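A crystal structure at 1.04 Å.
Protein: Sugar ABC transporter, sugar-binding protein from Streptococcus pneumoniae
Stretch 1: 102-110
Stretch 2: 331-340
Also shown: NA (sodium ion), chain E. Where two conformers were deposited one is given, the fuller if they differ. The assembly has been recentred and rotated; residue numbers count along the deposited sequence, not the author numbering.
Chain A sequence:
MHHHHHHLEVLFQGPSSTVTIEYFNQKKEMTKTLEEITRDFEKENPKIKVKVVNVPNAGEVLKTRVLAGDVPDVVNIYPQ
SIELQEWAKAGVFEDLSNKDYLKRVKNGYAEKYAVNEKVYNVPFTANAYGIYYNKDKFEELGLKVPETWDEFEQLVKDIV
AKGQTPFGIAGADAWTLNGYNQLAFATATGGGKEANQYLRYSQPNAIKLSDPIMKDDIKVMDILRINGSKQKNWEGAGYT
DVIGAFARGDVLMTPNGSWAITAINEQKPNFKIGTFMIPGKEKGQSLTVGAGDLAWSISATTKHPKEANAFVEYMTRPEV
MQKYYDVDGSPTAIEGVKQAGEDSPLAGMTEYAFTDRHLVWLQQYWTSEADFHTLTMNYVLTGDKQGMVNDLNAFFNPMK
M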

# COMPACT_ATOMS: atom_id res chain seq x y z
N LEU A 102 7.83 13.36 15.66
CA LEU A 102 6.65 12.56 15.28
C LEU A 102 5.46 13.48 14.98
O LEU A 102 4.57 13.07 14.19
CB LEU A 102 6.36 11.50 16.32
CG LEU A 102 5.36 10.42 16.03
CD1 LEU A 102 5.79 9.63 14.82
CD2 LEU A 102 5.10 9.56 17.21
N LYS A 103 5.41 14.66 15.55
CA LYS A 103 4.33 15.57 15.32
C LYS A 103 4.25 16.04 13.84
O LYS A 103 3.25 16.60 13.40
CB LYS A 103 4.43 16.77 16.25
CG LYS A 103 4.42 16.37 17.73
CD LYS A 103 3.23 15.44 18.12
CE LYS A 103 1.78 15.93 17.83
NZ LYS A 103 0.61 14.97 18.28
N ARG A 104 5.32 15.82 13.08
CA ARG A 104 5.39 16.11 11.65
C ARG A 104 4.65 15.10 10.79
O ARG A 104 4.47 15.38 9.60
CB ARG A 104 6.83 16.29 11.17
CG ARG A 104 7.56 17.39 11.94
CD ARG A 104 9.03 17.33 11.70
NE ARG A 104 9.71 18.43 12.40
CZ ARG A 104 11.02 18.55 12.47
NH1 ARG A 104 11.76 17.64 11.88
NH2 ARG A 104 11.54 19.61 13.14
N VAL A 105 4.26 13.97 11.39
CA VAL A 105 3.43 13.00 10.63
C VAL A 105 1.98 13.45 10.75
O VAL A 105 1.52 13.80 11.84
CB VAL A 105 3.61 11.63 11.22
CG1 VAL A 105 2.72 10.58 10.45
CG2 VAL A 105 5.10 11.19 11.14
N LYS A 106 1.26 13.41 9.66
CA LYS A 106 -0.19 13.77 9.67
C LYS A 106 -0.98 13.16 10.77
O LYS A 106 -0.80 11.99 11.15
CB LYS A 106 -0.78 13.40 8.31
CG LYS A 106 -0.24 14.37 7.27
CD LYS A 106 -0.65 14.08 5.85
CE LYS A 106 0.18 14.95 4.89
NZ LYS A 106 0.08 14.58 3.47
N ASN A 107 -1.91 13.97 11.27
CA ASN A 107 -2.74 13.63 12.43
C ASN A 107 -3.24 12.19 12.32
O ASN A 107 -3.88 11.81 11.35
CB ASN A 107 -3.94 14.54 12.43
CG ASN A 107 -3.68 15.89 12.93
OD1 ASN A 107 -2.57 16.18 13.38
ND2 ASN A 107 -4.70 16.72 12.95
N GLY A 108 -3.02 11.42 13.39
CA GLY A 108 -3.67 10.10 13.50
C GLY A 108 -3.02 8.99 12.70
O GLY A 108 -3.35 7.83 12.92
N TYR A 109 -2.06 9.30 11.82
CA TYR A 109 -1.62 8.26 10.93
C TYR A 109 -0.62 7.29 11.54
O TYR A 109 -0.76 6.09 11.39
CB TYR A 109 -1.10 8.84 9.61
CG TYR A 109 -0.94 7.75 8.57
CD1 TYR A 109 -2.09 7.13 8.07
CD2 TYR A 109 0.26 7.18 8.17
CE1 TYR A 109 -2.07 6.08 7.24
CE2 TYR A 109 0.34 6.10 7.25
CZ TYR A 109 -0.85 5.58 6.80
OH TYR A 109 -0.76 4.45 6.00
N ALA A 110 0.42 7.79 12.22
CA ALA A 110 1.39 6.92 12.86
C ALA A 110 0.68 5.98 13.83
O ALA A 110 1.10 4.85 14.03
CB ALA A 110 2.49 7.69 13.51
N PRO A 331 2.43 9.00 -1.97
CA PRO A 331 1.97 10.04 -1.04
C PRO A 331 2.77 10.00 0.25
O PRO A 331 3.15 8.92 0.75
CB PRO A 331 0.46 9.70 -0.85
CG PRO A 331 0.41 8.28 -1.11
CD PRO A 331 1.38 7.99 -2.24
N THR A 332 3.01 11.17 0.78
CA THR A 332 3.74 11.36 1.98
C THR A 332 2.91 11.85 3.14
O THR A 332 2.09 12.80 2.99
CB THR A 332 5.02 12.24 1.77
OG1 THR A 332 5.69 12.39 3.05
CG2 THR A 332 4.71 13.60 1.30
N ALA A 333 3.14 11.30 4.34
CA ALA A 333 2.49 11.73 5.51
C ALA A 333 3.20 12.89 6.20
O ALA A 333 2.77 13.35 7.27
CB ALA A 333 2.35 10.57 6.53
N ILE A 334 4.30 13.36 5.65
CA ILE A 334 5.10 14.41 6.31
C ILE A 334 4.54 15.79 5.98
O ILE A 334 4.37 16.16 4.80
CB ILE A 334 6.54 14.27 5.87
CG1 ILE A 334 7.13 12.91 6.36
CG2 ILE A 334 7.40 15.47 6.39
CD1 ILE A 334 7.07 12.62 7.81
N GLU A 335 4.26 16.55 7.01
CA GLU A 335 3.68 17.85 6.89
C GLU A 335 4.65 18.73 6.14
O GLU A 335 5.88 18.68 6.29
CB GLU A 335 3.23 18.33 8.28
CG GLU A 335 2.09 17.45 8.92
CD GLU A 335 1.80 17.74 10.37
OE1 GLU A 335 2.61 18.48 10.99
OE2 GLU A 335 0.75 17.31 10.91
N GLY A 336 4.09 19.63 5.34
CA GLY A 336 4.87 20.66 4.68
C GLY A 336 5.51 20.35 3.33
O GLY A 336 6.15 21.21 2.75
N VAL A 337 5.35 19.10 2.84
CA VAL A 337 5.89 18.72 1.55
C VAL A 337 4.91 19.23 0.46
O VAL A 337 3.71 19.06 0.60
CB VAL A 337 6.03 17.19 1.50
CG1 VAL A 337 6.48 16.79 0.16
CG2 VAL A 337 7.05 16.80 2.59
N LYS A 338 5.37 19.80 -0.62
CA LYS A 338 4.47 20.11 -1.69
C LYS A 338 4.28 18.92 -2.61
O LYS A 338 5.18 18.55 -3.37
CB LYS A 338 5.00 21.29 -2.48
CG LYS A 338 4.00 21.97 -3.38
CD LYS A 338 4.76 22.81 -4.45
CE LYS A 338 3.86 23.47 -5.46
NZ LYS A 338 3.21 22.52 -6.37
N GLN A 339 3.05 18.39 -2.58
CA GLN A 339 2.80 17.21 -3.35
C GLN A 339 2.14 17.62 -4.65
O GLN A 339 1.66 18.74 -4.89
CB GLN A 339 1.96 16.18 -2.56
CG GLN A 339 2.74 15.58 -1.35
CD GLN A 339 1.96 14.69 -0.32
OE1 GLN A 339 1.56 13.42 -0.52
NE2 GLN A 339 1.76 15.35 0.87
N ALA A 340 2.21 16.65 -5.50
CA ALA A 340 1.83 16.77 -6.88
C ALA A 340 0.40 17.31 -6.99
O ALA A 340 -0.46 16.97 -6.12
CB ALA A 340 1.97 15.45 -7.58
NA NA E . 1.34 17.93 13.12
O HOH W 1 0.22 15.81 13.31
O HOH W 2 -1.90 16.77 10.46
O HOH W 3 2.78 19.60 13.89
O HOH W 4 0.75 17.85 15.40

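Segments distant in sequence are often joined by a few backbone hydrogen bonds, with side chains and ions securing the flanks, and this sugar-binding protein offers a compact example. A single beta bridge pairs Val105 with Ile334. Glu335 N donates to Arg104 O at 2.8 Å, and Lys106 N donates to Ala333 O, also at 2.8 Å; the first is nearly straight at 168°, the second somewhat bent at 156°. Between them lie two CA-H...O contacts, Ile334 CA to Arg104 O (3.5 Å) and Val105 CA to Ala333 O (3.4 Å), so each carbonyl receives both an N-H and a CA-H.

The Lys106 side chain, extended beyond chi1, adds a third hydrogen bond, from NZ to Thr332 O at 2.7 Å. Gln339 fastens the same residue within its own stretch, its OE1 accepting from Thr332 N at 3.0 Å.

Apolar contacts are modest: Ala333 CB lies 3.9 Å from Val105 CG1 and 4.3 Å from Tyr109 CD2.

The ionic element is sodium. Glu335 chelates it through OE1 (2.5 Å) and OE2 (2.4 Å), while Lys103 O binds at 2.3 Å and three waters complete the six ligands. Shared coordination accounts for the 3.1 Å approach of Lys103 O to Glu335 OE1, two oxygens without a hydrogen bond. A further water links Asn107 N to Glu335 OE2, extending the carboxylate's reach.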